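Phosphoribosylaminoimidazole carboxylase, ATPase subunit (Thermus thermophilus, PDB 3AW8) probably catalyses the ATP-dependent carboxylation of 5-aminoimidazole ribonucleotide with bicarbonate to N5-carboxyaminoimidazole ribonucleotide in purine biosynthesis, as an ATP-grasp ligase of the PurK/PurT family. Local coordinates at residues 26-31 and 54-59; 61-66 and 80-85. One frame throughout, in Å; residues are numbered along the deposited sequence.

Interaction 1 (26-31 and 54-59)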
loop_
_atom_site.group_PDB
_atom_site.type_symbol
_atom_site.label_atom_id
_atom_site.label_comp_id
_atom_site.label_asym_id
_atom_site.label_seq_id
_atom_site.Cartn_x
_atom_site.Cartn_y
_atom_site.Cartn_z
ATOM N N ARG A 26 -14.181 -2.398 10.677
ATOM C CA ARG A 26 -15.495 -1.810 10.859
ATOM C C ARG A 26 -15.239 -0.462 11.516
ATOM O O ARG A 26 -14.528 -0.375 12.519
ATOM C CB ARG A 26 -16.376 -2.667 11.762
ATOM C CG ARG A 26 -17.758 -2.060 11.970
ATOM C CD ARG A 26 -18.604 -2.914 12.885
ATOM N NE ARG A 26 -18.917 -4.209 12.292
ATOM C CZ ARG A 26 -19.238 -5.288 12.998
ATOM N NH1 ARG A 26 -19.284 -5.224 14.320
ATOM N NH2 ARG A 26 -19.512 -6.429 12.385
ATOM N N PHE A 27 -15.798 0.596 10.949
ATOM C CA PHE A 27 -15.594 1.922 11.519
ATOM C C PHE A 27 -16.876 2.444 12.136
ATOM O O PHE A 27 -17.968 1.986 11.802
ATOM C CB PHE A 27 -15.123 2.922 10.444
ATOM C CG PHE A 27 -13.895 2.488 9.707
ATOM C CD1 PHE A 27 -13.997 1.713 8.555
ATOM C CD2 PHE A 27 -12.634 2.789 10.203
ATOM C CE1 PHE A 27 -12.854 1.238 7.912
ATOM C CE2 PHE A 27 -11.485 2.317 9.568
ATOM C CZ PHE A 27 -11.597 1.538 8.419
ATOM N N LEU A 28 -16.729 3.400 13.046
ATOM C CA LEU A 28 -17.869 4.049 13.685
ATOM C C LEU A 28 -17.569 5.533 13.498
ATOM O O LEU A 28 -16.456 5.980 13.759
ATOM C CB LEU A 28 -17.949 3.734 15.187
ATOM C CG LEU A 28 -19.331 3.913 15.848
ATOM C CD1 LEU A 28 -19.166 4.013 17.361
ATOM C CD2 LEU A 28 -20.024 5.160 15.344
ATOM N N ASP A 29 -18.549 6.280 13.013
ATOM C CA ASP A 29 -18.382 7.706 12.808
ATOM C C ASP A 29 -19.766 8.293 12.637
ATOM O O ASP A 29 -20.636 7.675 12.032
ATOM C CB ASP A 29 -17.530 7.995 11.562
ATOM C CG ASP A 29 -17.006 9.429 11.539
ATOM O OD1 ASP A 29 -17.801 10.364 11.276
ATOM O OD2 ASP A 29 -15.798 9.624 11.808
ATOM N N PRO A 30 -19.994 9.488 13.189
ATOM C CA PRO A 30 -21.290 10.159 13.093
ATOM C C PRO A 30 -21.634 10.706 11.706
ATOM O O PRO A 30 -22.776 11.085 11.443
ATOM C CB PRO A 30 -21.183 11.254 14.157
ATOM C CG PRO A 30 -19.724 11.564 14.178
ATOM C CD PRO A 30 -19.098 10.201 14.116
ATOM N N SER A 31 -20.653 10.739 10.815
ATOM C CA SER A 31 -20.893 11.248 9.476
ATOM C C SER A 31 -20.957 10.150 8.428
ATOM O O SER A 31 -20.017 9.380 8.266
ATOM C CB SER A 31 -19.810 12.242 9.094
ATOM O OG SER A 31 -19.999 12.654 7.756
ATOM N N LEU A 54 -22.552 -0.206 20.953
ATOM C CA LEU A 54 -22.633 -1.656 21.159
ATOM C C LEU A 54 -22.906 -2.457 19.880
ATOM O O LEU A 54 -22.407 -3.573 19.717
ATOM C CB LEU A 54 -23.698 -1.964 22.211
ATOM C CG LEU A 54 -23.430 -1.292 23.564
ATOM C CD1 LEU A 54 -24.606 -1.530 24.486
ATOM C CD2 LEU A 54 -22.139 -1.833 24.180
ATOM N N ARG A 55 -23.699 -1.884 18.980
ATOM C CA ARG A 55 -24.002 -2.533 17.711
ATOM C C ARG A 55 -22.697 -2.687 16.925
ATOM O O ARG A 55 -22.396 -3.755 16.390
ATOM C CB ARG A 55 -25.000 -1.689 16.919
ATOM C CG ARG A 55 -25.355 -2.264 15.559
ATOM C CD ARG A 55 -26.537 -1.544 14.912
ATOM N NE ARG A 55 -26.291 -0.126 14.636
ATOM C CZ ARG A 55 -26.785 0.882 15.356
ATOM N NH1 ARG A 55 -26.503 2.136 15.021
ATOM N NH2 ARG A 55 -27.564 0.644 16.409
ATOM N N PHE A 56 -21.915 -1.611 16.877
ATOM C CA PHE A 56 -20.636 -1.608 16.176
ATOM C C PHE A 56 -19.619 -2.559 16.822
ATOM O O PHE A 56 -18.755 -3.118 16.147
ATOM C CB PHE A 56 -20.095 -0.157 16.129
ATOM C CG PHE A 56 -18.593 -0.036 16.257
ATOM C CD1 PHE A 56 -17.990 0.006 17.508
ATOM C CD2 PHE A 56 -17.783 0.021 15.120
ATOM C CE1 PHE A 56 -16.606 0.101 17.639
ATOM C CE2 PHE A 56 -16.388 0.116 15.237
ATOM C CZ PHE A 56 -15.798 0.156 16.507
ATOM N N ALA A 57 -19.733 -2.771 18.125
ATOM C CA ALA A 57 -18.774 -3.628 18.810
ATOM C C ALA A 57 -18.962 -5.132 18.643
ATOM O O ALA A 57 -18.033 -5.894 18.882
ATOM C CB ALA A 57 -18.739 -3.276 20.287
ATOM N N GLU A 58 -20.145 -5.556 18.213
ATOM C CA GLU A 58 -20.436 -6.981 18.062
ATOM C C GLU A 58 -19.445 -7.747 17.200
ATOM O O GLU A 58 -19.085 -7.317 16.112
ATOM C CB GLU A 58 -21.853 -7.174 17.504
ATOM C CG GLU A 58 -21.982 -7.013 15.989
ATOM C CD GLU A 58 -21.635 -8.295 15.230
ATOM O OE1 GLU A 58 -21.423 -8.224 13.994
ATOM O OE2 GLU A 58 -21.585 -9.374 15.871
ATOM N N GLY A 59 -19.006 -8.893 17.700
ATOM C CA GLY A 59 -18.083 -9.724 16.954
ATOM C C GLY A 59 -16.659 -9.219 16.822
ATOM O O GLY A 59 -15.776 -9.969 16.401
#
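Arg26 reaches from strand 25-29 to the C-terminal end of helix 50-57 and grips it with two nitrogens of its guanidinium. NH1 donates to two backbone oxygens where the helix runs out, Phe56 O and Glu58 O, each 2.8 Å from Arg26 NH1. Phe56 O lies in the guanidinium plane, although NH1 stands well above the plane of that carbonyl; the carbonyl of Glu58 is met in its own plane, and its oxygen sits slightly tilted from the guanidinium. NH2 completes the grip with a salt bridge to Glu58 OE1 at 3.1 Å, the carboxylate being approached from above its plane. The Glu58 chain is bent at chi2 (84°), and OE1 meets the NH2 end of the guanidinium somewhat out of its plane; the two planar groups are 25° apart. A positive group placed among carbonyls at a helix C-terminus would be expected to interact favourably with the helix dipole.

The aliphatic part of Arg26 packs on Phe56. A chi1 of 180° sets CG anti to the backbone N, and Arg26 CG lies 3.8 Å from Phe56 CD2. The two side chains slide past each other in opposite directions. Leu28, two residues on, covers one face of the same ring: its CB makes a CH-pi contact 3.9 Å from the centroid of the Phe56 ring, displaced toward the rim. The backbone of Arg26 lies at the ring edge, where its O is 3.3 Å from Phe56 CE2.

Both segments belong to the Rossmann-like preATP-grasp domain. Strand 25-29 runs between strands 41-44 and 2-5 of the parallel sheet, and helix 50-57 packs against it through Phe56, which also touches Leu5 of strand 2-5 and Leu78 of helix 72-81.

Interaction 2 (61-66 and 80-85)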
loop_
_atom_site.group_PDB
_atom_site.type_symbol
_atom_site.label_atom_id
_atom_site.label_comp_id
_atom_site.label_asym_id
_atom_site.label_seq_id
_atom_site.Cartn_x
_atom_site.Cartn_y
_atom_site.Cartn_z
ATOM N N ALA A 61 -12.860 -8.357 17.306
ATOM C CA ALA A 61 -11.802 -9.074 17.984
ATOM C C ALA A 61 -11.178 -8.105 18.973
ATOM O O ALA A 61 -10.851 -8.475 20.098
ATOM C CB ALA A 61 -10.776 -9.544 16.989
ATOM N N LEU A 62 -11.024 -6.854 18.544
ATOM C CA LEU A 62 -10.443 -5.803 19.376
ATOM C C LEU A 62 -10.901 -4.443 18.845
ATOM O O LEU A 62 -11.460 -4.352 17.752
ATOM C CB LEU A 62 -8.908 -5.892 19.363
ATOM C CG LEU A 62 -8.129 -5.548 18.083
ATOM C CD1 LEU A 62 -7.848 -4.047 18.032
ATOM C CD2 LEU A 62 -6.809 -6.310 18.062
ATOM N N VAL A 63 -10.671 -3.390 19.624
ATOM C CA VAL A 63 -11.069 -2.052 19.230
ATOM C C VAL A 63 -9.956 -1.056 19.472
ATOM O O VAL A 63 -9.342 -1.049 20.540
ATOM C CB VAL A 63 -12.312 -1.587 20.009
ATOM C CG1 VAL A 63 -12.606 -0.128 19.696
ATOM C CG2 VAL A 63 -13.506 -2.459 19.642
ATOM N N THR A 64 -9.696 -0.218 18.473
ATOM C CA THR A 64 -8.669 0.814 18.563
ATOM C C THR A 64 -9.340 2.103 18.067
ATOM O O THR A 64 -10.499 2.077 17.658
ATOM C CB THR A 64 -7.436 0.427 17.695
ATOM O OG1 THR A 64 -6.391 1.392 17.868
ATOM C CG2 THR A 64 -7.827 0.330 16.216
ATOM N N TYR A 65 -8.645 3.233 18.111
ATOM C CA TYR A 65 -9.258 4.487 17.660
ATOM C C TYR A 65 -8.312 5.366 16.846
ATOM O O TYR A 65 -7.097 5.270 16.993
ATOM C CB TYR A 65 -9.788 5.272 18.866
ATOM C CG TYR A 65 -8.877 5.207 20.068
ATOM C CD1 TYR A 65 -8.959 4.150 20.978
ATOM C CD2 TYR A 65 -7.897 6.171 20.269
ATOM C CE1 TYR A 65 -8.078 4.058 22.059
ATOM C CE2 TYR A 65 -7.010 6.088 21.347
ATOM C CZ TYR A 65 -7.106 5.031 22.234
ATOM O OH TYR A 65 -6.224 4.958 23.284
ATOM N N GLU A 66 -8.881 6.220 15.991
ATOM C CA GLU A 66 -8.086 7.122 15.150
ATOM C C GLU A 66 -8.478 8.574 15.355
ATOM O O GLU A 66 -7.698 9.477 15.092
ATOM C CB GLU A 66 -8.231 6.752 13.667
ATOM C CG GLU A 66 -9.666 6.809 13.122
ATOM C CD GLU A 66 -9.945 8.040 12.258
ATOM O OE1 GLU A 66 -10.707 8.929 12.692
ATOM O OE2 GLU A 66 -9.397 8.111 11.134
ATOM N N GLY A 80 -14.530 -3.089 28.777
ATOM C CA GLY A 80 -14.900 -4.301 29.478
ATOM C C GLY A 80 -15.200 -5.419 28.501
ATOM O O GLY A 80 -14.647 -6.513 28.612
ATOM N N ARG A 81 -16.063 -5.124 27.531
ATOM C CA ARG A 81 -16.503 -6.073 26.505
ATOM C C ARG A 81 -15.400 -6.716 25.650
ATOM O O ARG A 81 -15.389 -7.935 25.469
ATOM C CB ARG A 81 -17.511 -5.378 25.593
ATOM C CG ARG A 81 -18.422 -4.402 26.341
ATOM C CD ARG A 81 -19.718 -5.038 26.806
ATOM N NE ARG A 81 -20.824 -4.724 25.902
ATOM C CZ ARG A 81 -20.871 -5.076 24.621
ATOM N NH1 ARG A 81 -21.918 -4.743 23.879
ATOM N NH2 ARG A 81 -19.876 -5.765 24.080
ATOM N N LEU A 82 -14.493 -5.907 25.101
ATOM C CA LEU A 82 -13.407 -6.443 24.279
ATOM C C LEU A 82 -12.067 -5.741 24.505
ATOM O O LEU A 82 -12.003 -4.712 25.174
ATOM C CB LEU A 82 -13.780 -6.402 22.782
ATOM C CG LEU A 82 -14.275 -5.161 22.023
ATOM C CD1 LEU A 82 -15.779 -5.221 21.869
ATOM C CD2 LEU A 82 -13.854 -3.888 22.723
ATOM N N PRO A 83 -10.973 -6.305 23.967
ATOM C CA PRO A 83 -9.656 -5.683 24.144
ATOM C C PRO A 83 -9.659 -4.303 23.495
ATOM O O PRO A 83 -10.297 -4.103 22.462
ATOM C CB PRO A 83 -8.710 -6.645 23.426
ATOM C CG PRO A 83 -9.424 -7.952 23.490
ATOM C CD PRO A 83 -10.852 -7.567 23.222
ATOM N N LEU A 84 -8.943 -3.363 24.101
ATOM C CA LEU A 84 -8.880 -2.003 23.593
ATOM C C LEU A 84 -7.454 -1.496 23.653
ATOM O O LEU A 84 -6.873 -1.421 24.729
ATOM C CB LEU A 84 -9.773 -1.087 24.434
ATOM C CG LEU A 84 -9.814 0.396 24.069
ATOM C CD1 LEU A 84 -10.793 0.594 22.923
ATOM C CD2 LEU A 84 -10.233 1.228 25.280
ATOM N N TYR A 85 -6.892 -1.150 22.500
ATOM C CA TYR A 85 -5.530 -0.635 22.454
ATOM C C TYR A 85 -5.485 0.578 21.540
ATOM O O TYR A 85 -6.042 0.549 20.449
ATOM C CB TYR A 85 -4.563 -1.689 21.919
ATOM C CG TYR A 85 -4.746 -3.075 22.492
ATOM C CD1 TYR A 85 -5.728 -3.929 21.997
ATOM C CD2 TYR A 85 -3.907 -3.554 23.500
ATOM C CE1 TYR A 85 -5.868 -5.230 22.481
ATOM C CE2 TYR A 85 -4.039 -4.854 23.992
ATOM C CZ TYR A 85 -5.022 -5.686 23.475
ATOM O OH TYR A 85 -5.158 -6.974 23.944
#
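Val63 pairs with Leu84 in a single backbone bridge, its N donating to Pro83 O at 2.9 Å and its O accepting from Tyr85 N at 3.1 Å, while the two chains run 44° apart. Thr64 extends this pairing with a side chain: OG1, anti to the backbone N (chi1 -176°), donates to Tyr85 O at 2.7 Å, in the plane of that carbonyl. His282 NE2 is hydrogen-bonded to the same hydroxyl. An alanine in place of Thr64 would probably leave Tyr85 O without its side-chain donor and His282 without its hydroxyl partner. Strand 62-65 is one of the two edge strands of the four-stranded parallel sheet of the Rossmann-like domain, bonded to strand 2-5 along its other side, and the chain leaving helix 72-81 comes back beside it. Val63 meets that returning chain with both methyls: CG2 touches Leu82 CD2 at 3.4 Å, and CG1 lies 3.8 Å from Leu84 CD1. Leu84 CD1 also reaches the edge of the Tyr65 ring, near its plane. On the face bearing Leu62 and Thr64, Leu62 CB packs 4.1 Å from Pro83 CB and lies at the edge of the Tyr85 ring, nearest Tyr85 CE1. Leu62 and Tyr85 both touch Val286 of helix 278-287.

In the fold
Interactions 1 and 2 reach the same parallel sheet of the preATP-grasp domain, with centres about 11 Å apart, and follow one another along the chain: helix 50-57 leads into strand 62-65. Interaction 1 sets a helix against an inner strand, whereas interaction 2 lies along an outer strand. Both are largely buried, but each has an exposed margin, at Glu58 in the first and at Pro83 in the second. An arginine bonded to helix-end carbonyls and a glutamate, together with an aromatic face, carries 26-31/54-59; backbone pairing, a threonine hydroxyl and aliphatic side chains carry 61-66/80-85. They meet directly where the Ala57 carbonyl oxygen packs on Leu82 CD1.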